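Local coordinates for protein pyroglutamyl-peptidase I (Fervidobacterium islandicum, PDB 6LTQ) that probably removes N-terminal pyroglutamyl residues from peptides as a cysteine peptidase, in a thermophilic bacterium that degrades keratin, at residues N74-A78 with T172-L177; F45-L50 with L214-K218; L181-P185 with S200-Q206; R91-V95 with I131-A135; L137-I143 with K208-I213. All coordinates share one frame; numbering follows the deposited sequence.

In the fold
Contact 3 is wholly buried and contact 4 largely so, its Arg94 and Lys132 partly exposed, whereas contacts 1, 2 and 5 reach the surface with part of their residues. The central sheet is held in three ways: contact 1 joins two of its strands by backbone hydrogen bonds, contact 4 lays helix 131-140 against strand 90-97 through apolar chains, and contact 2 sets the end of helix 203-215 beside strand 48-55. That helix also serves contact 3 at its start and contact 5 in its middle, where it meets helix 131-140. Polar chemistry gathers in backbone carbonyls in contacts 1 and 3, while contact 5 is apolar with two waters at its lysine edge. Contacts 3 and 5 touch the second subunit, contact 4 the third.

Contact 1 of 5, residues N74-A78 with T172-L177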
# COMPACT_ATOMS: atom_id res chain seq x y z
N ASN D 74 25.94 3.09 -33.54
CA ASN D 74 24.67 2.70 -34.14
C ASN D 74 23.95 1.72 -33.22
O ASN D 74 24.51 0.67 -32.89
CB ASN D 74 24.85 2.08 -35.52
CG ASN D 74 23.53 1.95 -36.28
OD1 ASN D 74 22.52 2.52 -35.87
ND2 ASN D 74 23.54 1.22 -37.39
N ILE D 75 22.72 2.05 -32.84
CA ILE D 75 21.94 1.29 -31.86
C ILE D 75 20.60 0.92 -32.46
O ILE D 75 19.87 1.80 -32.94
CB ILE D 75 21.71 2.11 -30.57
CG1 ILE D 75 23.04 2.50 -29.90
CG2 ILE D 75 20.77 1.36 -29.60
CD1 ILE D 75 23.95 1.31 -29.58
N ASP D 76 20.26 -0.37 -32.43
CA ASP D 76 18.92 -0.81 -32.85
C ASP D 76 17.87 -0.75 -31.73
O ASP D 76 16.71 -0.40 -31.99
CB ASP D 76 18.97 -2.23 -33.38
CG ASP D 76 19.88 -2.36 -34.58
OD1 ASP D 76 20.60 -3.39 -34.66
OD2 ASP D 76 19.91 -1.43 -35.41
N ILE D 77 18.20 -1.19 -30.51
CA ILE D 77 17.23 -1.24 -29.40
C ILE D 77 17.88 -0.66 -28.17
O ILE D 77 18.97 -1.08 -27.76
CB ILE D 77 16.76 -2.67 -29.10
CG1 ILE D 77 16.49 -3.44 -30.38
CG2 ILE D 77 15.52 -2.64 -28.19
CD1 ILE D 77 16.43 -4.92 -30.16
N ALA D 78 17.18 0.26 -27.52
CA ALA D 78 17.62 0.82 -26.26
C ALA D 78 16.83 0.11 -25.17
O ALA D 78 15.59 0.05 -25.23
CB ALA D 78 17.39 2.33 -26.21
N THR D 172 16.33 5.96 -35.31
CA THR D 172 17.36 5.41 -34.43
C THR D 172 17.12 5.93 -33.05
O THR D 172 17.06 7.17 -32.82
CB THR D 172 18.77 5.77 -34.93
OG1 THR D 172 19.07 5.00 -36.10
CG2 THR D 172 19.81 5.43 -33.87
N PRO D 173 16.98 5.04 -32.03
CA PRO D 173 16.97 3.57 -32.19
C PRO D 173 15.70 3.04 -32.89
O PRO D 173 14.81 3.86 -32.99
CB PRO D 173 17.05 3.09 -30.72
CG PRO D 173 16.38 4.18 -29.93
CD PRO D 173 16.76 5.47 -30.63
N LYS D 174 15.60 1.80 -33.38
CA LYS D 174 14.32 1.31 -33.89
C LYS D 174 13.30 1.09 -32.77
O LYS D 174 12.08 1.22 -32.98
CB LYS D 174 14.62 0.06 -34.70
CG LYS D 174 14.98 0.37 -36.15
CD LYS D 174 16.05 1.35 -36.46
CE LYS D 174 15.71 1.60 -37.93
NZ LYS D 174 16.07 2.92 -38.33
N HIS D 175 13.78 0.69 -31.59
CA HIS D 175 12.89 0.39 -30.48
C HIS D 175 13.50 0.91 -29.19
O HIS D 175 14.72 1.05 -29.05
CB HIS D 175 12.63 -1.12 -30.36
CG HIS D 175 11.60 -1.66 -31.30
ND1 HIS D 175 10.27 -1.30 -31.23
CD2 HIS D 175 11.68 -2.60 -32.28
CE1 HIS D 175 9.58 -1.96 -32.15
NE2 HIS D 175 10.42 -2.76 -32.79
N ALA D 176 12.63 1.20 -28.23
CA ALA D 176 13.10 1.50 -26.89
C ALA D 176 12.12 0.92 -25.89
O ALA D 176 10.91 0.88 -26.15
CB ALA D 176 13.25 3.00 -26.69
N LEU D 177 12.67 0.41 -24.78
CA LEU D 177 11.90 -0.08 -23.65
C LEU D 177 12.58 0.39 -22.37
O LEU D 177 13.81 0.38 -22.28
CB LEU D 177 11.78 -1.62 -23.69
CG LEU D 177 11.05 -2.33 -22.54
CD1 LEU D 177 9.56 -1.93 -22.46
CD2 LEU D 177 11.18 -3.83 -22.66
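Ile77 and His175 stand side by side on one face of the sheet, pointing the same way, with Ile77 CG2 3.9 Å from His175 CB. The torsion of Ile77 places CG1 beside the backbone N (chi1 -42°) and CG2 anti to it, which directs the CG2 branch at its neighbour. On the other face Ala78 CB lies 4.2 Å from Ala176 CB, and the Pro173 ring touches the same Ala78 methyl through CG. Ahead of the strands, Pro173 follows a cis peptide bond; its CB packs on Ile75 CG2, while its CA-H approaches Ile75 O. With OG1 beside the backbone N (chi1 -72°), Thr172 turns its CG2 methyl to 3.7 Å from Ile75 O. Lys174 leads its amine away to the carbonyl of Gly171.

The backbone then takes over. Asp76 O receives His175 N at 3.2 Å and a weak, bent bond from Lys174 N. Ala78 N gives a nearly straight bond to His175 O (3.0 Å, 169°), and Leu177 N reaches Ala78 O at 3.0 Å. CA-H groups of Ile77 and Ala176 add contacts to His175 O and Ala78 O.

Leu217 and Ile221 cover Ile77, whereas Tyr70 of helix 59-72 packs on Ala78 and Pro173, and Leu164 of helix 158-170 on Ala176. The staggered ladder, in which His175 N bonds Asp76 O and His175 O takes Ala78 N, is the mark of a parallel strand pair, here inside a three-layered alpha/beta/alpha sandwich.

Contact 2 of 5, residues F45-L50 with L214-K218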
# COMPACT_ATOMS: atom_id res chain seq x y z
N PHE D 45 26.65 -12.84 -25.44
CA PHE D 45 25.34 -13.03 -26.08
C PHE D 45 25.47 -13.42 -27.55
O PHE D 45 26.07 -12.65 -28.33
CB PHE D 45 24.50 -11.77 -25.93
CG PHE D 45 23.98 -11.56 -24.54
CD1 PHE D 45 22.87 -12.26 -24.10
CD2 PHE D 45 24.61 -10.69 -23.67
CE1 PHE D 45 22.39 -12.09 -22.81
CE2 PHE D 45 24.14 -10.51 -22.38
CZ PHE D 45 23.02 -11.21 -21.95
N PRO D 46 24.92 -14.56 -27.98
CA PRO D 46 25.18 -15.04 -29.35
C PRO D 46 24.53 -14.22 -30.45
O PRO D 46 25.00 -14.26 -31.59
CB PRO D 46 24.59 -16.46 -29.34
CG PRO D 46 24.24 -16.76 -27.90
CD PRO D 46 23.98 -15.44 -27.26
N HIS D 47 23.46 -13.49 -30.16
CA HIS D 47 22.67 -12.83 -31.20
C HIS D 47 22.69 -11.31 -31.16
O HIS D 47 21.97 -10.68 -31.94
CB HIS D 47 21.22 -13.31 -31.15
CG HIS D 47 20.50 -12.91 -29.90
ND1 HIS D 47 21.03 -13.11 -28.64
CD2 HIS D 47 19.32 -12.28 -29.71
CE1 HIS D 47 20.18 -12.65 -27.73
NE2 HIS D 47 19.14 -12.14 -28.36
N ILE D 48 23.44 -10.69 -30.26
CA ILE D 48 23.39 -9.24 -30.13
C ILE D 48 24.78 -8.67 -29.89
O ILE D 48 25.67 -9.35 -29.35
CB ILE D 48 22.44 -8.77 -29.00
CG1 ILE D 48 22.96 -9.22 -27.63
CG2 ILE D 48 21.00 -9.27 -29.23
CD1 ILE D 48 22.07 -8.80 -26.46
N SER D 49 24.96 -7.42 -30.29
CA SER D 49 26.14 -6.64 -29.95
C SER D 49 25.74 -5.69 -28.83
O SER D 49 25.05 -4.69 -29.06
CB SER D 49 26.68 -5.88 -31.17
OG SER D 49 26.52 -6.65 -32.35
N LEU D 50 26.18 -6.00 -27.62
CA LEU D 50 25.71 -5.29 -26.43
C LEU D 50 26.60 -4.10 -26.14
O LEU D 50 27.79 -4.26 -25.87
CB LEU D 50 25.68 -6.23 -25.23
CG LEU D 50 25.13 -5.60 -23.95
CD1 LEU D 50 23.70 -5.17 -24.16
CD2 LEU D 50 25.22 -6.59 -22.81
N LEU D 214 17.19 -9.78 -22.66
CA LEU D 214 18.21 -9.72 -23.71
C LEU D 214 18.26 -11.03 -24.49
O LEU D 214 18.38 -11.02 -25.72
CB LEU D 214 19.57 -9.41 -23.10
CG LEU D 214 19.74 -8.01 -22.53
CD1 LEU D 214 21.00 -7.93 -21.66
CD2 LEU D 214 19.73 -6.93 -23.64
N GLU D 215 18.15 -12.17 -23.80
CA GLU D 215 18.23 -13.46 -24.48
C GLU D 215 17.05 -13.71 -25.39
O GLU D 215 17.17 -14.52 -26.32
CB GLU D 215 18.32 -14.61 -23.47
CG GLU D 215 19.67 -14.82 -22.84
CD GLU D 215 19.64 -15.91 -21.78
OE1 GLU D 215 18.56 -16.49 -21.54
OE2 GLU D 215 20.68 -16.15 -21.13
N ASN D 216 15.90 -13.08 -25.15
CA ASN D 216 14.69 -13.41 -25.90
C ASN D 216 14.18 -12.25 -26.75
O ASN D 216 13.01 -12.26 -27.16
CB ASN D 216 13.61 -13.90 -24.93
CG ASN D 216 13.96 -15.23 -24.31
OD1 ASN D 216 13.71 -16.28 -24.90
ND2 ASN D 216 14.56 -15.20 -23.12
N LEU D 217 15.05 -11.29 -27.06
CA LEU D 217 14.64 -10.03 -27.66
C LEU D 217 13.89 -10.23 -28.97
O LEU D 217 12.99 -9.46 -29.30
CB LEU D 217 15.88 -9.16 -27.89
CG LEU D 217 15.76 -7.65 -27.72
CD1 LEU D 217 14.75 -7.28 -26.65
CD2 LEU D 217 17.12 -7.09 -27.37
N LYS D 218 14.26 -11.27 -29.74
CA LYS D 218 13.63 -11.50 -31.03
C LYS D 218 12.12 -11.62 -30.91
O LYS D 218 11.39 -11.10 -31.77
CB LYS D 218 14.14 -12.78 -31.71
CG LYS D 218 15.62 -12.85 -32.09
CD LYS D 218 16.46 -12.83 -30.86
CE LYS D 218 16.07 -13.98 -29.94
NZ LYS D 218 17.15 -14.39 -29.02
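Phe45 and Glu215 make the nearest backbone approach, 7.3 Å between CA atoms, where the run into strand 48-55 passes the last turn of a helix that Asn216 leaves. Leu214 fills the space between. Its CD1 lies 3.9 Å from Phe45 CZ, and its other branch, CD2, meets Ile48 CD1 at 4.1 Å and more loosely Leu50 CD1. The Phe45 and Leu214 side chains cross at about a right angle, while Glu215 CG comes to the edge of the phenyl ring. This is the layered packing of an alpha/beta fold, helix 203-215 lying over the parallel part of the mixed sheet, strands 15-22, 48-55 and 77-83: Leu214 also touches Val17 and Leu79. His47 lies beyond, near the helix end. With CG in the crowded position between backbone N and carbonyl carbon (chi1 65°), its ring folds back over Ile48 CG2, and NE2 gives a weak bond to Leu214 O (3.0 Å, 122°) in the ring plane. With an alanine here, Leu214 O would probably lose this side-chain donor, while Ile48 CG2 would be left without its ring cover. Lys218, bent at chi2 and chi3, brings NZ to the ring face opposite Ile48 CG2 and bonds Glu215 O at 2.7 Å, from above the carbonyl plane.

Contact 3 of 5, residues L181-P185 with S200-Q206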
# COMPACT_ATOMS: atom_id res chain seq x y z
N LEU D 181 13.17 -0.97 -11.75
CA LEU D 181 13.69 -2.02 -10.90
C LEU D 181 13.43 -1.74 -9.43
O LEU D 181 13.53 -0.58 -8.98
CB LEU D 181 15.22 -2.18 -11.10
CG LEU D 181 15.67 -2.42 -12.54
CD1 LEU D 181 17.19 -2.14 -12.64
CD2 LEU D 181 15.33 -3.85 -12.95
N PRO D 182 13.14 -2.78 -8.65
CA PRO D 182 13.01 -2.62 -7.20
C PRO D 182 14.32 -2.15 -6.57
O PRO D 182 15.40 -2.31 -7.15
CB PRO D 182 12.65 -4.03 -6.70
CG PRO D 182 12.03 -4.73 -7.90
CD PRO D 182 12.79 -4.15 -9.10
N PHE D 183 14.21 -1.60 -5.37
CA PHE D 183 15.37 -1.48 -4.50
C PHE D 183 16.07 -2.83 -4.36
O PHE D 183 15.43 -3.89 -4.35
CB PHE D 183 14.95 -1.03 -3.10
CG PHE D 183 14.84 0.45 -2.93
CD1 PHE D 183 15.78 1.31 -3.48
CD2 PHE D 183 13.82 0.97 -2.17
CE1 PHE D 183 15.68 2.67 -3.26
CE2 PHE D 183 13.72 2.34 -1.96
CZ PHE D 183 14.65 3.19 -2.51
N LEU D 184 17.40 -2.79 -4.24
CA LEU D 184 18.13 -3.95 -3.74
C LEU D 184 17.85 -4.12 -2.25
O LEU D 184 17.59 -3.14 -1.54
CB LEU D 184 19.64 -3.80 -3.96
CG LEU D 184 20.11 -3.70 -5.42
CD1 LEU D 184 21.60 -3.34 -5.46
CD2 LEU D 184 19.85 -4.98 -6.20
N PRO D 185 17.91 -5.35 -1.74
CA PRO D 185 17.70 -5.54 -0.29
C PRO D 185 18.62 -4.68 0.57
O PRO D 185 18.17 -4.12 1.59
CB PRO D 185 17.96 -7.03 -0.10
CG PRO D 185 17.67 -7.64 -1.45
CD PRO D 185 18.13 -6.61 -2.46
N SER D 200 11.83 -5.25 -2.04
CA SER D 200 13.15 -5.30 -2.66
C SER D 200 13.24 -6.54 -3.53
O SER D 200 12.36 -7.41 -3.51
CB SER D 200 14.25 -5.29 -1.58
OG SER D 200 14.18 -6.48 -0.82
N MET D 201 14.31 -6.63 -4.32
CA MET D 201 14.57 -7.84 -5.10
C MET D 201 16.09 -7.99 -5.22
O MET D 201 16.77 -7.00 -5.49
CB MET D 201 13.91 -7.77 -6.48
CG MET D 201 14.06 -9.05 -7.34
SD MET D 201 13.28 -8.84 -8.96
CE MET D 201 11.54 -9.13 -8.57
N THR D 202 16.60 -9.19 -4.96
CA THR D 202 18.05 -9.38 -4.97
C THR D 202 18.64 -9.00 -6.32
O THR D 202 17.99 -9.09 -7.37
CB THR D 202 18.44 -10.83 -4.64
OG1 THR D 202 17.99 -11.71 -5.68
CG2 THR D 202 17.85 -11.27 -3.30
N LEU D 203 19.92 -8.58 -6.29
CA LEU D 203 20.64 -8.29 -7.53
C LEU D 203 20.65 -9.50 -8.44
O LEU D 203 20.49 -9.37 -9.67
CB LEU D 203 22.07 -7.85 -7.21
CG LEU D 203 22.93 -7.53 -8.44
CD1 LEU D 203 22.39 -6.29 -9.20
CD2 LEU D 203 24.38 -7.32 -8.01
N GLU D 204 20.79 -10.70 -7.87
CA GLU D 204 20.84 -11.90 -8.69
C GLU D 204 19.56 -12.08 -9.50
O GLU D 204 19.60 -12.33 -10.71
CB GLU D 204 21.13 -13.12 -7.81
CG GLU D 204 22.36 -12.95 -6.88
CD GLU D 204 22.04 -12.28 -5.53
OE1 GLU D 204 21.52 -12.97 -4.62
OE2 GLU D 204 22.32 -11.08 -5.36
N LEU D 205 18.40 -11.89 -8.86
CA LEU D 205 17.14 -12.08 -9.57
C LEU D 205 16.89 -10.94 -10.56
O LEU D 205 16.43 -11.19 -11.69
CB LEU D 205 15.98 -12.20 -8.57
CG LEU D 205 14.63 -12.59 -9.19
CD1 LEU D 205 14.70 -13.92 -9.96
CD2 LEU D 205 13.52 -12.62 -8.11
N GLN D 206 17.21 -9.70 -10.19
CA GLN D 206 17.06 -8.59 -11.14
C GLN D 206 17.95 -8.79 -12.36
O GLN D 206 17.55 -8.53 -13.50
CB GLN D 206 17.40 -7.26 -10.48
CG GLN D 206 16.52 -6.86 -9.32
CD GLN D 206 16.64 -5.40 -9.02
OE1 GLN D 206 16.90 -4.59 -9.92
NE2 GLN D 206 16.47 -5.04 -7.76
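Ser200 to Gln206 lead into helix 203-215 beside the loop of Leu181 to Pro185, which leaves the end of a strand in the alpha/beta fold; Thr202 and Leu184 are the N-caps of the two helices that begin here. Ser200 comes first, its CB 3.3 Å from Phe183 O and its OG against the ring of Pro185. Met201 N then donates to the same Phe183 O at 3.0 Å, and Met201 CB packs on Pro182 CG at 3.8 Å. Thr202 OG1, set between its backbone N and carbonyl carbon (chi1 66°), reaches forward to cap the first turn, accepting from Leu205 N, while its CG2 faces the Pro185 ring; the residue also packs on Thr202 of the second subunit. Leu203 receives Leu184 CD2, which lies 3.8 Å from Leu203 CB and also near the backbone N. Leu205 turns elsewhere, to Ile143 in the same chain and to Pro185 of the second subunit. Gln206, extended beyond CG, slides past Pro182 in the opposite direction and spans both segments: NE2 bonds Pro182 O and Met201 O, each at 3.0 Å and each approached from above the carbonyl plane. The two bonds fix how the amide is turned and leave Gln206 OE1, buried and with no polar partner in the model, 3.2 Å from Leu181 CB.

Contact 4 of 5, residues R91-V95 with I131-A135; sequences RLERV and IKAVA
Arg94 crosses Ile131 at a slant, touching it from CB to the guanidinium. Its CB meets Ile131 CD1 at 3.9 Å; from there on the partner is the other branch, Ile131 CG2. The chain keeps CG anti to the backbone N (chi1 -164°) and runs extended to NE, which carries it past that methyl: CG at 4.0 Å, CD at 3.7 Å, NE at 3.6 Å. CZ comes next, with CG2 over one face of the guanidinium, off its centre. At the tip, NH1 bonds Tyr149 OH and NH2 pairs with Asp114 of the third subunit, the same carboxylate that takes Lys132 NZ, with Asp101 of the third subunit a further partner of Lys132.

Ile131 CD1 reaches the strand itself, 3.5 Å from Glu93 O and against Leu92 CB. Leu92 continues along the helix, with CD2 on Val134 CG1 and CD1 3.6 Å from Ala135 CB. With an alanine in place of Ile131, the guanidinium of Arg94 would probably lose its apolar support on that face, and a gap would be likely to open over Leu92 and the Glu93 carbonyl.

A helix packed on a sheet strand by apolar side chains is one layer of an alpha/beta fold. Strand 91-93 and helix 131-135 run antiparallel (172°), their axes 9.4 Å apart. Strand 90-97 lies between strands 145-148 and 175-181 in the sheet; Leu177 of the latter also packs on Ile131, and Phe220 covers Val134.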
# COMPACT_ATOMS: atom_id res chain seq x y z
N ARG D 91 9.29 -3.83 -13.37
CA ARG D 91 8.25 -2.88 -13.75
C ARG D 91 8.51 -2.39 -15.17
O ARG D 91 9.33 -1.49 -15.40
CB ARG D 91 8.21 -1.74 -12.73
CG ARG D 91 7.21 -0.65 -13.04
CD ARG D 91 7.09 0.29 -11.85
NE ARG D 91 6.78 1.65 -12.26
CZ ARG D 91 6.49 2.63 -11.40
NH1 ARG D 91 6.24 3.85 -11.86
NH2 ARG D 91 6.45 2.38 -10.09
N LEU D 92 7.80 -2.98 -16.12
CA LEU D 92 7.98 -2.68 -17.53
C LEU D 92 7.14 -1.46 -17.89
O LEU D 92 5.91 -1.47 -17.75
CB LEU D 92 7.57 -3.89 -18.37
CG LEU D 92 8.25 -5.16 -17.86
CD1 LEU D 92 7.50 -6.37 -18.32
CD2 LEU D 92 9.72 -5.23 -18.33
N GLU D 93 7.81 -0.40 -18.35
CA GLU D 93 7.15 0.88 -18.58
C GLU D 93 6.69 0.99 -20.03
O GLU D 93 7.49 0.89 -20.97
CB GLU D 93 8.10 2.02 -18.23
CG GLU D 93 8.51 2.04 -16.76
CD GLU D 93 7.37 2.43 -15.81
OE1 GLU D 93 6.24 2.71 -16.27
OE2 GLU D 93 7.64 2.51 -14.59
N ARG D 94 5.39 1.24 -20.22
CA ARG D 94 4.84 1.31 -21.56
C ARG D 94 4.77 2.73 -22.10
O ARG D 94 4.67 2.89 -23.33
CB ARG D 94 3.43 0.69 -21.57
CG ARG D 94 2.91 0.38 -22.95
CD ARG D 94 1.71 -0.51 -22.90
NE ARG D 94 1.38 -1.04 -24.23
CZ ARG D 94 0.45 -1.96 -24.47
NH1 ARG D 94 -0.27 -2.46 -23.47
NH2 ARG D 94 0.25 -2.39 -25.71
N VAL D 95 4.78 3.74 -21.24
CA VAL D 95 4.44 5.11 -21.62
C VAL D 95 5.55 6.05 -21.18
O VAL D 95 5.96 6.03 -20.01
CB VAL D 95 3.11 5.58 -20.98
CG1 VAL D 95 2.85 7.06 -21.29
CG2 VAL D 95 1.96 4.71 -21.44
N ILE D 131 5.32 -5.43 -25.14
CA ILE D 131 5.63 -5.35 -23.72
C ILE D 131 4.87 -6.41 -22.92
O ILE D 131 5.38 -6.93 -21.92
CB ILE D 131 5.38 -3.92 -23.22
CG1 ILE D 131 5.88 -3.74 -21.78
CG2 ILE D 131 3.91 -3.49 -23.38
CD1 ILE D 131 5.93 -2.26 -21.37
N LYS D 132 3.65 -6.78 -23.35
CA LYS D 132 2.93 -7.82 -22.62
C LYS D 132 3.63 -9.16 -22.75
O LYS D 132 3.64 -9.97 -21.80
CB LYS D 132 1.49 -7.95 -23.12
CG LYS D 132 0.65 -6.71 -22.94
CD LYS D 132 0.39 -6.39 -21.49
CE LYS D 132 -0.94 -6.98 -21.06
NZ LYS D 132 -1.99 -6.69 -22.08
N ALA D 133 4.24 -9.42 -23.91
CA ALA D 133 5.00 -10.65 -24.08
C ALA D 133 6.25 -10.68 -23.20
O ALA D 133 6.64 -11.75 -22.72
CB ALA D 133 5.37 -10.84 -25.56
N VAL D 134 6.89 -9.53 -22.97
CA VAL D 134 8.01 -9.50 -22.03
C VAL D 134 7.52 -9.89 -20.63
O VAL D 134 8.10 -10.75 -19.97
CB VAL D 134 8.68 -8.11 -22.01
CG1 VAL D 134 9.90 -8.11 -21.07
CG2 VAL D 134 9.09 -7.68 -23.42
N ALA D 135 6.43 -9.25 -20.19
CA ALA D 135 5.89 -9.55 -18.86
C ALA D 135 5.50 -11.01 -18.75
O ALA D 135 5.76 -11.65 -17.73
CB ALA D 135 4.67 -8.66 -18.57

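Contact 5 of 5, residues L137-I143 with K208-I213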
# COMPACT_ATOMS: atom_id res chain seq x y z
N LEU D 137 6.73 -13.57 -20.42
CA LEU D 137 7.95 -14.39 -20.38
C LEU D 137 8.56 -14.40 -18.99
O LEU D 137 8.93 -15.46 -18.46
CB LEU D 137 8.98 -13.88 -21.38
CG LEU D 137 10.20 -14.81 -21.50
CD1 LEU D 137 10.50 -15.08 -22.97
CD2 LEU D 137 11.41 -14.24 -20.82
N LEU D 138 8.71 -13.21 -18.38
CA LEU D 138 9.30 -13.13 -17.05
C LEU D 138 8.49 -13.91 -16.01
O LEU D 138 9.05 -14.69 -15.23
CB LEU D 138 9.43 -11.67 -16.64
CG LEU D 138 10.48 -10.90 -17.46
CD1 LEU D 138 10.46 -9.42 -17.10
CD2 LEU D 138 11.87 -11.50 -17.22
N LYS D 139 7.16 -13.77 -16.05
CA LYS D 139 6.33 -14.50 -15.08
C LYS D 139 6.45 -16.00 -15.29
O LYS D 139 6.54 -16.77 -14.32
CB LYS D 139 4.85 -14.11 -15.20
CG LYS D 139 4.45 -12.66 -14.84
CD LYS D 139 2.98 -12.46 -15.22
CE LYS D 139 2.60 -11.00 -15.13
NZ LYS D 139 2.42 -10.60 -13.69
N LYS D 140 6.54 -16.43 -16.55
CA LYS D 140 6.55 -17.86 -16.80
C LYS D 140 7.85 -18.45 -16.31
O LYS D 140 7.95 -19.64 -16.00
CB LYS D 140 6.40 -18.03 -18.28
CG LYS D 140 5.13 -18.71 -18.55
CD LYS D 140 4.11 -17.73 -17.69
CE LYS D 140 2.69 -18.38 -17.57
NZ LYS D 140 1.76 -18.84 -18.71
N LYS D 141 8.88 -17.60 -16.26
CA LYS D 141 10.17 -17.94 -15.66
C LYS D 141 10.21 -17.67 -14.15
O LYS D 141 11.31 -17.59 -13.57
CB LYS D 141 11.30 -17.14 -16.32
CG LYS D 141 11.41 -17.37 -17.83
CD LYS D 141 11.86 -18.80 -18.13
CE LYS D 141 11.96 -18.99 -19.64
NZ LYS D 141 12.55 -20.30 -20.01
N LYS D 142 9.05 -17.45 -13.53
CA LYS D 142 8.88 -17.32 -12.08
C LYS D 142 9.45 -16.02 -11.52
O LYS D 142 9.88 -15.96 -10.36
CB LYS D 142 9.48 -18.52 -11.33
CG LYS D 142 8.95 -19.87 -11.83
CD LYS D 142 9.55 -21.00 -11.02
CE LYS D 142 9.28 -22.35 -11.67
NZ LYS D 142 7.82 -22.60 -11.79
N ILE D 143 9.46 -14.96 -12.32
CA ILE D 143 9.95 -13.66 -11.87
C ILE D 143 8.77 -12.70 -11.82
O ILE D 143 8.13 -12.45 -12.85
CB ILE D 143 11.07 -13.13 -12.79
CG1 ILE D 143 12.22 -14.14 -12.85
CG2 ILE D 143 11.57 -11.80 -12.29
CD1 ILE D 143 13.42 -13.68 -13.70
N LYS D 208 19.03 -11.67 -13.52
CA LYS D 208 18.42 -12.74 -14.31
C LYS D 208 17.27 -12.20 -15.16
O LYS D 208 17.12 -12.59 -16.33
CB LYS D 208 17.96 -13.87 -13.38
CG LYS D 208 17.22 -14.98 -14.11
CD LYS D 208 16.84 -16.14 -13.18
CE LYS D 208 16.06 -17.23 -13.91
NZ LYS D 208 15.70 -18.39 -13.04
N ALA D 209 16.47 -11.29 -14.61
CA ALA D 209 15.34 -10.77 -15.38
C ALA D 209 15.83 -10.03 -16.62
O ALA D 209 15.34 -10.27 -17.73
CB ALA D 209 14.48 -9.86 -14.51
N VAL D 210 16.81 -9.14 -16.45
CA VAL D 210 17.31 -8.37 -17.58
C VAL D 210 18.02 -9.30 -18.57
O VAL D 210 17.91 -9.13 -19.79
CB VAL D 210 18.22 -7.23 -17.09
CG1 VAL D 210 18.87 -6.51 -18.28
CG2 VAL D 210 17.38 -6.24 -16.25
N ARG D 211 18.75 -10.30 -18.05
CA ARG D 211 19.38 -11.30 -18.90
C ARG D 211 18.36 -12.00 -19.77
O ARG D 211 18.55 -12.14 -20.99
CB ARG D 211 20.18 -12.26 -18.00
CG ARG D 211 21.04 -13.35 -18.65
CD ARG D 211 20.99 -14.69 -18.00
NE ARG D 211 21.42 -14.59 -16.60
CZ ARG D 211 21.60 -15.58 -15.71
NH1 ARG D 211 21.63 -16.86 -16.06
NH2 ARG D 211 21.97 -15.24 -14.44
N LEU D 212 17.22 -12.36 -19.19
CA LEU D 212 16.18 -13.05 -19.94
C LEU D 212 15.58 -12.16 -21.02
O LEU D 212 15.16 -12.65 -22.07
CB LEU D 212 15.08 -13.56 -19.01
CG LEU D 212 15.41 -14.83 -18.21
CD1 LEU D 212 14.47 -14.97 -17.00
CD2 LEU D 212 15.34 -16.06 -19.12
N ILE D 213 15.44 -10.86 -20.75
CA ILE D 213 14.93 -9.96 -21.78
C ILE D 213 15.90 -9.92 -22.96
O ILE D 213 15.50 -10.04 -24.12
CB ILE D 213 14.69 -8.55 -21.21
CG1 ILE D 213 13.58 -8.55 -20.14
CG2 ILE D 213 14.32 -7.58 -22.35
CD1 ILE D 213 13.49 -7.23 -19.39
O HOH W 1 13.78 -17.40 -11.13
O HOH W 2 13.17 -19.57 -13.89
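Ile143 and Leu212 meet because each sends its chain out anti to the carbonyl carbon (chi1 -57° and -77°), and the extended chi2 of Ile143 pushes CD1 to 3.7 Å from Leu212 CD1. The two chains cross at a slant. The same Ile143 CD1 lies 4.0 Å from Ala209 CB, and Lys208 CG meets it at 4.0 Å. Leu138 turns the same way at chi1, and its CD2 settles at Ala209, 3.7 Å from the carbonyl O and close to CB, while CD1 reaches Ile213 more loosely. Leu212 CB receives Leu137 CD2 at 4.1 Å, and Leu212 CD1 also touches Lys141 CB.

Helix 131-140 ends here in a Schellman motif: Lys142, with positive phi, lets Ile143 N return to Leu138 O and Lys142 N to Lys139 O. That reversal brings Ile143 back over helix 203-215, and Ile90 packs on Leu138, Ile143 and Ala209 from the sheet side.

At the edge, the fully extended Lys208 sends NZ towards Lys141 O, with two waters between them. One accepts from NZ at 2.9 Å and donates to Lys141 O at 2.7 Å; the other makes the same link with a weak bond to the carbonyl. The direct contact between the helices is apolar, so packing probably sets the fit, and the polar link runs through the two ordered waters between the lysines.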